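Local coordinates for protein endo-1,4-beta-xylanase 1 (Hypocrea jecorina, PDB 1XYN) that hydrolyses internal beta-1,4-xylosidic linkages of plant cell-wall xylan, releasing xylooligosaccharides and xylose, at residues 100-105 / 126-131; 60-65 / 83-88; 93-98 / 140-145; 106-111 / 120-125. One frame throughout, in Å; residues are numbered along the deposited sequence.

Interaction 1: residues 100-105 / 126-131; sequences ATYTIW and SVRNSP
Tyr102 sits opposite Arg128 in an antiparallel ladder of strands 100-105 and 126-128, part of the strongly curved sheet of the family 11 beta-jelly roll. The two form a non-hydrogen-bonded pair; beside it, Thr103 and Val127 exchange both backbone bonds, Thr103 N to Val127 O and Val127 N to Thr103 O, each 3.0 Å. Past the last bridge, Asn129 N reaches Thr101 O at 2.8 Å. On the face holding Tyr102, Ile104 and Ser126, Arg128 suits its place by being apolar along its chain and charged at its end. CG lies anti to the backbone N (chi1 -174°), which carries it over the Tyr102 ring, 4.2 Å from the centroid, in a CH-pi contact; the chain then runs extended to NE. The guanidinium stands 85° from the ring plane, and NH1 meets Tyr102 OH at 2.6 Å, within its own plane. Glu80 also bonds that hydroxyl, while Arg128 NE and NH2 go to the carbonyls of Ser130 and Asp98. Ala100, small enough to fit, lays CB over one guanidinium face. On the other side of the sheet, Trp105 NE1 donates to Thr103 OG1 at 3.0 Å, and Trp105 CD1 lies 4.1 Å from Val127 CG2.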
# COMPACT_ATOMS: atom_id res chain seq x y z
N ALA A 100 -15.16 -6.60 27.20
CA ALA A 100 -15.23 -5.21 26.76
C ALA A 100 -16.04 -5.04 25.48
O ALA A 100 -16.42 -6.01 24.83
CB ALA A 100 -13.84 -4.65 26.56
N THR A 101 -16.31 -3.78 25.13
CA THR A 101 -17.05 -3.45 23.93
C THR A 101 -16.05 -3.09 22.83
O THR A 101 -14.97 -2.56 23.11
CB THR A 101 -18.00 -2.24 24.14
OG1 THR A 101 -18.64 -2.34 25.42
CG2 THR A 101 -19.07 -2.22 23.06
N TYR A 102 -16.43 -3.35 21.59
CA TYR A 102 -15.59 -3.06 20.43
C TYR A 102 -16.34 -2.18 19.46
O TYR A 102 -17.52 -2.41 19.21
CB TYR A 102 -15.23 -4.36 19.69
CG TYR A 102 -14.33 -5.31 20.43
CD1 TYR A 102 -14.78 -5.98 21.58
CD2 TYR A 102 -13.03 -5.55 19.99
CE1 TYR A 102 -13.95 -6.86 22.27
CE2 TYR A 102 -12.19 -6.43 20.68
CZ TYR A 102 -12.65 -7.08 21.81
OH TYR A 102 -11.82 -7.93 22.49
N THR A 103 -15.68 -1.17 18.91
CA THR A 103 -16.34 -0.34 17.91
C THR A 103 -15.99 -0.96 16.56
O THR A 103 -14.82 -1.24 16.26
CB THR A 103 -15.91 1.15 17.98
OG1 THR A 103 -14.53 1.28 17.63
CG2 THR A 103 -16.11 1.69 19.39
N ILE A 104 -17.01 -1.28 15.78
CA ILE A 104 -16.82 -1.90 14.49
C ILE A 104 -16.69 -0.84 13.40
O ILE A 104 -17.41 0.16 13.43
CB ILE A 104 -17.98 -2.85 14.19
CG1 ILE A 104 -18.06 -3.91 15.30
CG2 ILE A 104 -17.81 -3.51 12.82
CD1 ILE A 104 -19.26 -4.81 15.20
N TRP A 105 -15.73 -1.03 12.50
CA TRP A 105 -15.48 -0.12 11.38
C TRP A 105 -15.42 -0.92 10.09
O TRP A 105 -15.13 -2.11 10.10
CB TRP A 105 -14.13 0.58 11.52
CG TRP A 105 -13.93 1.38 12.75
CD1 TRP A 105 -13.74 0.90 14.02
CD2 TRP A 105 -13.82 2.80 12.84
NE1 TRP A 105 -13.52 1.94 14.89
CE2 TRP A 105 -13.57 3.12 14.19
CE3 TRP A 105 -13.92 3.84 11.90
CZ2 TRP A 105 -13.40 4.44 14.64
CZ3 TRP A 105 -13.75 5.16 12.34
CH2 TRP A 105 -13.50 5.44 13.71
N SER A 126 -12.57 -4.53 14.36
CA SER A 126 -13.21 -4.50 15.67
C SER A 126 -12.14 -3.95 16.61
O SER A 126 -11.16 -4.62 16.88
CB SER A 126 -13.60 -5.91 16.13
OG SER A 126 -14.71 -6.45 15.41
N VAL A 127 -12.30 -2.71 17.07
CA VAL A 127 -11.33 -2.11 17.98
C VAL A 127 -11.81 -2.11 19.43
O VAL A 127 -12.78 -1.44 19.78
CB VAL A 127 -10.97 -0.67 17.57
CG1 VAL A 127 -9.91 -0.10 18.50
CG2 VAL A 127 -10.51 -0.62 16.12
N ARG A 128 -11.11 -2.87 20.28
CA ARG A 128 -11.45 -2.98 21.69
C ARG A 128 -11.39 -1.63 22.40
O ARG A 128 -10.38 -0.93 22.32
CB ARG A 128 -10.52 -3.98 22.37
CG ARG A 128 -10.89 -4.27 23.80
CD ARG A 128 -9.97 -5.30 24.39
NE ARG A 128 -10.40 -5.71 25.72
CZ ARG A 128 -11.15 -6.78 25.99
NH1 ARG A 128 -11.56 -7.57 25.01
NH2 ARG A 128 -11.48 -7.05 27.24
N ASN A 129 -12.45 -1.29 23.12
CA ASN A 129 -12.52 -0.01 23.83
C ASN A 129 -11.65 0.02 25.08
O ASN A 129 -11.29 1.09 25.57
CB ASN A 129 -13.98 0.36 24.17
CG ASN A 129 -14.83 0.60 22.91
OD1 ASN A 129 -14.32 0.94 21.85
ND2 ASN A 129 -16.14 0.42 23.04
N SER A 130 -11.31 -1.16 25.59
CA SER A 130 -10.44 -1.25 26.76
C SER A 130 -9.25 -2.14 26.37
O SER A 130 -9.29 -3.35 26.57
CB SER A 130 -11.19 -1.86 27.95
OG SER A 130 -12.28 -1.04 28.32
N PRO A 131 -8.17 -1.53 25.84
CA PRO A 131 -6.95 -2.22 25.40
C PRO A 131 -6.34 -3.15 26.43
O PRO A 131 -6.30 -2.84 27.63
CB PRO A 131 -6.00 -1.06 25.08
CG PRO A 131 -6.91 0.04 24.70
CD PRO A 131 -7.98 -0.07 25.75
O HOH W 1 -14.88 -1.21 26.77

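Interaction 2: residues 60-65 / 83-88; sequences TGLLSV and HNYPAQ. With CA (calcium ion), chain B.
In Thr60, chi1 of -54° sets OG1 beside the backbone N and anti to the carbonyl carbon, where it donates to Asn84 O at 2.7 Å. Tyr85 turns the other way: its CG is anti to the backbone N (chi1 171°), and its side chain meets Leu62 at about a right angle. There Leu62 CD2 packs 3.6 Å from Tyr85 CB, an apolar contact that suits a branched aliphatic and the base of an aromatic ring. Beside these side-chain contacts the backbones pair, Gly61 N to His83 O at 3.0 Å and His83 N to Gly61 O at 2.8 Å. Gly61, with no side chain to crowd the imidazole, brings only its O to the ring edge, in plane, 3.7 Å from His83 CD2. The neighbouring ring atom, His83 NE2, binds the calcium ion at 2.7 Å, a site shared with Asp81. Asn84, with positive phi, swings the chain off the sheet, its ND2 held by Gly59 O, and Pro86 centres an inverse gamma turn packed on Asn111 of the second subunit. Here a short antiparallel bridge ends strand 81-83 on strand 60-70 of the jelly roll, with the Leu62 side chain close to Glu164, the predicted proton donor.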
# COMPACT_ATOMS: atom_id res chain seq x y z
N THR A 60 2.95 4.31 15.49
CA THR A 60 1.75 3.47 15.50
C THR A 60 2.06 2.01 15.83
O THR A 60 2.98 1.43 15.24
CB THR A 60 1.04 3.49 14.13
OG1 THR A 60 0.80 4.85 13.73
CG2 THR A 60 -0.28 2.73 14.18
N GLY A 61 1.27 1.42 16.72
CA GLY A 61 1.45 0.03 17.10
C GLY A 61 0.11 -0.63 17.37
O GLY A 61 -0.71 -0.08 18.11
N LEU A 62 -0.11 -1.81 16.79
CA LEU A 62 -1.36 -2.54 16.96
C LEU A 62 -1.16 -4.01 17.31
O LEU A 62 -0.33 -4.69 16.70
CB LEU A 62 -2.18 -2.50 15.66
CG LEU A 62 -2.10 -1.31 14.70
CD1 LEU A 62 -2.90 -1.61 13.43
CD2 LEU A 62 -2.61 -0.05 15.36
N LEU A 63 -1.88 -4.50 18.32
CA LEU A 63 -1.83 -5.91 18.70
C LEU A 63 -3.23 -6.45 18.38
O LEU A 63 -4.22 -6.02 18.98
CB LEU A 63 -1.52 -6.08 20.19
CG LEU A 63 -1.47 -7.53 20.71
CD1 LEU A 63 -0.40 -8.34 19.97
CD2 LEU A 63 -1.21 -7.53 22.21
N SER A 64 -3.32 -7.38 17.43
CA SER A 64 -4.63 -7.88 17.06
C SER A 64 -4.68 -9.22 16.35
O SER A 64 -3.68 -9.69 15.81
CB SER A 64 -5.30 -6.87 16.12
OG SER A 64 -4.60 -6.74 14.89
N VAL A 65 -5.85 -9.84 16.38
CA VAL A 65 -6.06 -11.08 15.65
C VAL A 65 -6.24 -10.48 14.26
O VAL A 65 -6.99 -9.51 14.10
CB VAL A 65 -7.33 -11.83 16.11
CG1 VAL A 65 -7.62 -13.00 15.16
CG2 VAL A 65 -7.17 -12.35 17.56
N HIS A 83 -2.07 1.95 19.48
CA HIS A 83 -1.51 3.25 19.86
C HIS A 83 -1.28 4.05 18.62
O HIS A 83 -0.72 3.53 17.65
CB HIS A 83 -0.16 3.08 20.50
CG HIS A 83 -0.17 2.15 21.64
ND1 HIS A 83 -0.09 2.58 22.95
CD2 HIS A 83 -0.27 0.80 21.69
CE1 HIS A 83 -0.15 1.53 23.75
NE2 HIS A 83 -0.26 0.44 23.01
N ASN A 84 -1.68 5.32 18.66
CA ASN A 84 -1.52 6.26 17.56
C ASN A 84 -1.98 5.63 16.26
O ASN A 84 -1.29 5.67 15.25
CB ASN A 84 -0.05 6.68 17.45
CG ASN A 84 0.51 7.21 18.77
OD1 ASN A 84 0.16 8.30 19.22
ND2 ASN A 84 1.37 6.41 19.41
N TYR A 85 -3.16 5.01 16.31
CA TYR A 85 -3.73 4.36 15.14
C TYR A 85 -4.76 5.27 14.46
O TYR A 85 -5.83 5.52 15.02
CB TYR A 85 -4.38 3.04 15.54
CG TYR A 85 -5.18 2.42 14.42
CD1 TYR A 85 -4.59 2.16 13.18
CD2 TYR A 85 -6.54 2.13 14.59
CE1 TYR A 85 -5.33 1.65 12.13
CE2 TYR A 85 -7.29 1.62 13.54
CZ TYR A 85 -6.68 1.38 12.31
OH TYR A 85 -7.41 0.87 11.26
N PRO A 86 -4.44 5.76 13.25
CA PRO A 86 -5.31 6.64 12.46
C PRO A 86 -6.61 5.93 12.08
O PRO A 86 -6.70 5.35 10.99
CB PRO A 86 -4.48 6.93 11.21
CG PRO A 86 -3.07 6.77 11.69
CD PRO A 86 -3.17 5.54 12.54
N ALA A 87 -7.59 5.97 12.98
CA ALA A 87 -8.88 5.33 12.76
C ALA A 87 -9.48 5.69 11.41
O ALA A 87 -10.09 6.75 11.25
CB ALA A 87 -9.83 5.70 13.89
N GLN A 88 -9.31 4.80 10.44
CA GLN A 88 -9.81 5.03 9.10
C GLN A 88 -11.09 4.28 8.76
O GLN A 88 -11.30 3.13 9.17
CB GLN A 88 -8.74 4.67 8.07
CG GLN A 88 -7.53 5.59 8.09
CD GLN A 88 -7.88 7.03 7.76
OE1 GLN A 88 -8.25 7.34 6.63
NE2 GLN A 88 -7.75 7.91 8.75
CA CA B . -1.00 -0.85 25.27

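Interaction 3: residues 93-98 / 140-145; sequences GTVTSD and QNHFNA
Val95 and Ser97 of strand 93-97 rest on Asn141, His142 and Ala145 of helix 139-148, the helix that packs against the convex back of the curved sheet in the family 11 jelly roll. The two short segments run nearly antiparallel, with their axes 8.9 Å apart at closest approach, a spacing that small and branched side chains can fill. The apolar contacts belong to Val95. Its CB meets Ala145 CB at 3.7 Å, where alanine lets the helix come close to the strand. With chi1 at 53°, Val95 CG1 lies between the backbone N and the carbonyl carbon, and it approaches His142 ND1 to 4.0 Å; the two side chains cross at about a right angle. CG2, anti to the backbone N, touches Ala145 CB and also the backbone O of Asn141.

The polar contacts form a chain beside this patch. Asn141 ND2 donates to Ser97 OG at 3.0 Å in a nearly straight bond (166°) lying in the amide plane. Ser97 OG in turn donates a hydrogen bond to Asp98 OD2, 2.8 Å away, approaching from above the carboxylate plane. Asp98 OD1 is held by Thr138 OG1, so both carboxylate oxygens have partners.

His142 is fixed mainly from outside this pair of segments: its ND1 bonds Ser126 OG, and its ring meets that of Tyr102 edge-to-face. The nearby carboxylate would probably favour a proton on this imidazole. A water bridges the two groups, donating to Asp98 OD2 at 2.7 Å and lying in the ring plane 2.8 Å from His142 NE2.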
# COMPACT_ATOMS: atom_id res chain seq x y z
N GLY A 93 -20.99 0.04 14.25
CA GLY A 93 -21.71 -0.25 15.47
C GLY A 93 -20.78 -0.78 16.54
O GLY A 93 -19.64 -0.36 16.61
N THR A 94 -21.29 -1.67 17.38
CA THR A 94 -20.48 -2.25 18.44
C THR A 94 -20.83 -3.71 18.69
O THR A 94 -21.80 -4.25 18.14
CB THR A 94 -20.62 -1.49 19.80
OG1 THR A 94 -21.95 -1.66 20.31
CG2 THR A 94 -20.30 -0.01 19.66
N VAL A 95 -20.02 -4.34 19.53
CA VAL A 95 -20.19 -5.72 19.94
C VAL A 95 -19.47 -5.85 21.26
O VAL A 95 -18.38 -5.31 21.44
CB VAL A 95 -19.59 -6.72 18.91
CG1 VAL A 95 -18.13 -6.38 18.62
CG2 VAL A 95 -19.71 -8.15 19.43
N THR A 96 -20.14 -6.45 22.23
CA THR A 96 -19.53 -6.65 23.53
C THR A 96 -19.03 -8.08 23.52
O THR A 96 -19.78 -9.02 23.25
CB THR A 96 -20.54 -6.43 24.66
OG1 THR A 96 -21.09 -5.11 24.54
CG2 THR A 96 -19.88 -6.57 26.03
N SER A 97 -17.73 -8.23 23.72
CA SER A 97 -17.15 -9.55 23.71
C SER A 97 -15.90 -9.60 24.57
O SER A 97 -15.15 -8.63 24.65
CB SER A 97 -16.79 -9.94 22.27
OG SER A 97 -16.48 -11.31 22.16
N ASP A 98 -15.76 -10.71 25.29
CA ASP A 98 -14.61 -10.97 26.13
C ASP A 98 -14.16 -9.90 27.12
O ASP A 98 -12.97 -9.60 27.22
CB ASP A 98 -13.45 -11.40 25.24
CG ASP A 98 -13.85 -12.48 24.26
OD1 ASP A 98 -14.09 -13.62 24.70
OD2 ASP A 98 -13.97 -12.17 23.06
N GLN A 140 -16.00 -15.85 16.85
CA GLN A 140 -17.35 -15.98 16.30
C GLN A 140 -18.23 -14.78 16.65
O GLN A 140 -19.01 -14.33 15.83
CB GLN A 140 -18.04 -17.26 16.76
CG GLN A 140 -17.93 -18.42 15.78
CD GLN A 140 -18.46 -18.10 14.38
OE1 GLN A 140 -19.66 -17.93 14.18
NE2 GLN A 140 -17.56 -18.08 13.41
N ASN A 141 -18.08 -14.26 17.87
CA ASN A 141 -18.86 -13.10 18.28
C ASN A 141 -18.62 -11.92 17.34
O ASN A 141 -19.53 -11.13 17.07
CB ASN A 141 -18.50 -12.70 19.72
CG ASN A 141 -18.97 -13.73 20.75
OD1 ASN A 141 -19.72 -14.65 20.43
ND2 ASN A 141 -18.52 -13.57 21.99
N HIS A 142 -17.40 -11.80 16.82
CA HIS A 142 -17.07 -10.73 15.89
C HIS A 142 -17.61 -11.03 14.51
O HIS A 142 -18.14 -10.15 13.85
CB HIS A 142 -15.56 -10.49 15.85
CG HIS A 142 -15.02 -9.95 17.14
ND1 HIS A 142 -15.03 -8.60 17.43
CD2 HIS A 142 -14.56 -10.57 18.24
CE1 HIS A 142 -14.59 -8.42 18.67
NE2 HIS A 142 -14.30 -9.60 19.18
N PHE A 143 -17.53 -12.28 14.08
CA PHE A 143 -18.04 -12.66 12.77
C PHE A 143 -19.57 -12.50 12.73
O PHE A 143 -20.13 -12.12 11.70
CB PHE A 143 -17.65 -14.10 12.44
CG PHE A 143 -16.16 -14.34 12.41
CD1 PHE A 143 -15.28 -13.34 12.01
CD2 PHE A 143 -15.64 -15.58 12.76
CE1 PHE A 143 -13.91 -13.56 11.97
CE2 PHE A 143 -14.27 -15.82 12.71
CZ PHE A 143 -13.41 -14.80 12.32
N ASN A 144 -20.24 -12.82 13.84
CA ASN A 144 -21.69 -12.69 13.92
C ASN A 144 -22.08 -11.21 13.87
O ASN A 144 -22.92 -10.81 13.07
CB ASN A 144 -22.24 -13.33 15.21
CG ASN A 144 -22.21 -14.86 15.18
OD1 ASN A 144 -21.89 -15.47 14.17
ND2 ASN A 144 -22.56 -15.47 16.30
N ALA A 145 -21.41 -10.40 14.70
CA ALA A 145 -21.66 -8.96 14.76
C ALA A 145 -21.39 -8.30 13.41
O ALA A 145 -22.12 -7.41 12.98
CB ALA A 145 -20.81 -8.33 15.82
O HOH W 2 -12.94 -10.17 21.53

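Interaction 4: residues 106-111 / 120-125; sequences ENTRVN and TFNQYI
Asn107 and Gln123 lie side by side on the more closely packed face of this strand pair, and Asn107 ND2 donates to Gln123 OE1 at 2.7 Å. That oxygen also takes a weak bond from Arg109 NE at 3.5 Å, while Gln123 NE2 makes a weak bond to Glu75, the predicted nucleophile. An amide suits the spot because one end accepts and the other donates. Arg109 bends at chi2 (-67°), turning CD out of an extended course, while its CB sits over one face of the Phe121 ring, 4.0 Å from the centroid. Backbone bonds hold the two residues level, among them the nearly straight Arg109 N to Phe121 O at 2.8 Å. Both strands belong to the curved sheet of the jelly roll and lead into the hairpin called the thumb in family 11 xylanases; Arg109 and Gln123 probably bind substrate there, as in relatives. In this assembly Arg109 NH1 is held by Val110 O and Glu112 of the second subunit. The opposite face is looser and, at Thr108, exposed to solvent. Thr108 OG1 donates to Asn122 OD1 at 3.0 Å, two short side chains pointing the same way, and Glu106 OE2 comes no nearer to Tyr124 than 3.6 Å, at CE1. Where the chain turns toward the thumb, Thr120 OG1 accepts from Asn111 N at 3.0 Å, and a water joins that hydroxyl to Asn111 OD1.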
# COMPACT_ATOMS: atom_id res chain seq x y z
N GLU A 106 -15.71 -0.25 8.99
CA GLU A 106 -15.61 -0.86 7.67
C GLU A 106 -14.78 0.15 6.90
O GLU A 106 -15.00 1.36 7.00
CB GLU A 106 -16.97 -1.06 7.00
CG GLU A 106 -16.83 -1.55 5.55
CD GLU A 106 -18.10 -2.15 4.96
OE1 GLU A 106 -19.19 -1.55 5.12
OE2 GLU A 106 -18.02 -3.22 4.32
N ASN A 107 -13.82 -0.35 6.14
CA ASN A 107 -12.95 0.51 5.36
C ASN A 107 -12.68 -0.16 4.04
O ASN A 107 -12.99 -1.33 3.86
CB ASN A 107 -11.64 0.74 6.12
CG ASN A 107 -10.75 1.77 5.44
OD1 ASN A 107 -11.23 2.69 4.79
ND2 ASN A 107 -9.44 1.61 5.61
N THR A 108 -12.14 0.61 3.10
CA THR A 108 -11.83 0.07 1.79
C THR A 108 -10.39 0.43 1.45
O THR A 108 -9.91 1.52 1.75
CB THR A 108 -12.80 0.61 0.72
OG1 THR A 108 -14.15 0.38 1.16
CG2 THR A 108 -12.59 -0.10 -0.61
N ARG A 109 -9.69 -0.55 0.89
CA ARG A 109 -8.30 -0.40 0.48
C ARG A 109 -8.27 -0.55 -1.03
O ARG A 109 -8.53 -1.63 -1.56
CB ARG A 109 -7.45 -1.48 1.17
CG ARG A 109 -7.15 -1.20 2.64
CD ARG A 109 -6.24 0.02 2.75
NE ARG A 109 -6.01 0.46 4.12
CZ ARG A 109 -5.39 1.59 4.45
NH1 ARG A 109 -4.93 2.40 3.51
NH2 ARG A 109 -5.24 1.92 5.73
N VAL A 110 -8.02 0.55 -1.74
CA VAL A 110 -7.97 0.53 -3.20
C VAL A 110 -6.57 0.26 -3.72
O VAL A 110 -5.61 0.92 -3.31
CB VAL A 110 -8.49 1.87 -3.79
CG1 VAL A 110 -8.18 1.95 -5.28
CG2 VAL A 110 -9.98 1.99 -3.56
N ASN A 111 -6.45 -0.71 -4.62
CA ASN A 111 -5.16 -1.08 -5.22
C ASN A 111 -4.10 -1.30 -4.16
O ASN A 111 -3.03 -0.69 -4.20
CB ASN A 111 -4.70 -0.01 -6.20
CG ASN A 111 -5.67 0.21 -7.34
OD1 ASN A 111 -6.24 -0.74 -7.88
ND2 ASN A 111 -5.87 1.47 -7.71
N THR A 120 -8.39 -4.36 -4.64
CA THR A 120 -9.25 -3.44 -3.90
C THR A 120 -10.17 -4.34 -3.10
O THR A 120 -10.77 -5.26 -3.65
CB THR A 120 -10.06 -2.55 -4.86
OG1 THR A 120 -9.16 -1.69 -5.57
CG2 THR A 120 -11.07 -1.71 -4.10
N PHE A 121 -10.28 -4.08 -1.81
CA PHE A 121 -11.09 -4.92 -0.94
C PHE A 121 -11.50 -4.15 0.30
O PHE A 121 -10.96 -3.08 0.58
CB PHE A 121 -10.25 -6.13 -0.53
CG PHE A 121 -8.89 -5.76 -0.00
CD1 PHE A 121 -7.81 -5.61 -0.87
CD2 PHE A 121 -8.69 -5.51 1.35
CE1 PHE A 121 -6.57 -5.22 -0.40
CE2 PHE A 121 -7.45 -5.11 1.84
CZ PHE A 121 -6.38 -4.96 0.96
N ASN A 122 -12.41 -4.71 1.08
CA ASN A 122 -12.86 -4.05 2.30
C ASN A 122 -12.15 -4.59 3.54
O ASN A 122 -11.52 -5.64 3.50
CB ASN A 122 -14.38 -4.22 2.44
CG ASN A 122 -15.15 -3.59 1.29
OD1 ASN A 122 -15.29 -2.37 1.22
ND2 ASN A 122 -15.61 -4.42 0.36
N GLN A 123 -12.25 -3.85 4.64
CA GLN A 123 -11.65 -4.24 5.90
C GLN A 123 -12.75 -4.24 6.95
O GLN A 123 -13.55 -3.31 7.01
CB GLN A 123 -10.58 -3.24 6.35
CG GLN A 123 -9.39 -3.07 5.44
CD GLN A 123 -8.36 -2.11 6.04
OE1 GLN A 123 -8.55 -0.90 6.03
NE2 GLN A 123 -7.28 -2.66 6.59
N TYR A 124 -12.80 -5.28 7.78
CA TYR A 124 -13.77 -5.35 8.86
C TYR A 124 -12.93 -5.27 10.13
O TYR A 124 -12.19 -6.19 10.45
CB TYR A 124 -14.56 -6.65 8.84
CG TYR A 124 -15.31 -6.92 7.55
CD1 TYR A 124 -15.59 -5.89 6.64
CD2 TYR A 124 -15.73 -8.20 7.23
CE1 TYR A 124 -16.26 -6.15 5.45
CE2 TYR A 124 -16.40 -8.47 6.05
CZ TYR A 124 -16.66 -7.44 5.17
OH TYR A 124 -17.33 -7.73 4.00
N ILE A 125 -13.04 -4.15 10.84
CA ILE A 125 -12.24 -3.97 12.04
C ILE A 125 -13.06 -3.87 13.31
O ILE A 125 -14.09 -3.22 13.34
CB ILE A 125 -11.35 -2.70 11.91
CG1 ILE A 125 -10.55 -2.73 10.61
CG2 ILE A 125 -10.43 -2.56 13.12
CD1 ILE A 125 -9.82 -1.43 10.29
O HOH W 3 -7.83 -2.79 -8.06

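Overall arrangement
From the N terminus, interaction 2 comes first: 60-65 meets 83-88 and closes its loop before any other contact opens, tying the first residues of strand 60-70 to the chain leaving strand 81-83. The remaining three nest without crossing. Interaction 3 opens at 93-98, interaction 1 at 100-105 and interaction 4 at 106-111; they close in reverse order at 120-125, 126-131 and 140-145. Interactions 4 and 1 are successive portions of one antiparallel strand pair, 100-109 with 119-128, joined by Trp105 N to Ile125 O. Interaction 3 adds strand 90-97 and the helix behind the sheet, while Tyr85 and Ala87 of interaction 2 touch Ile125 and Trp105.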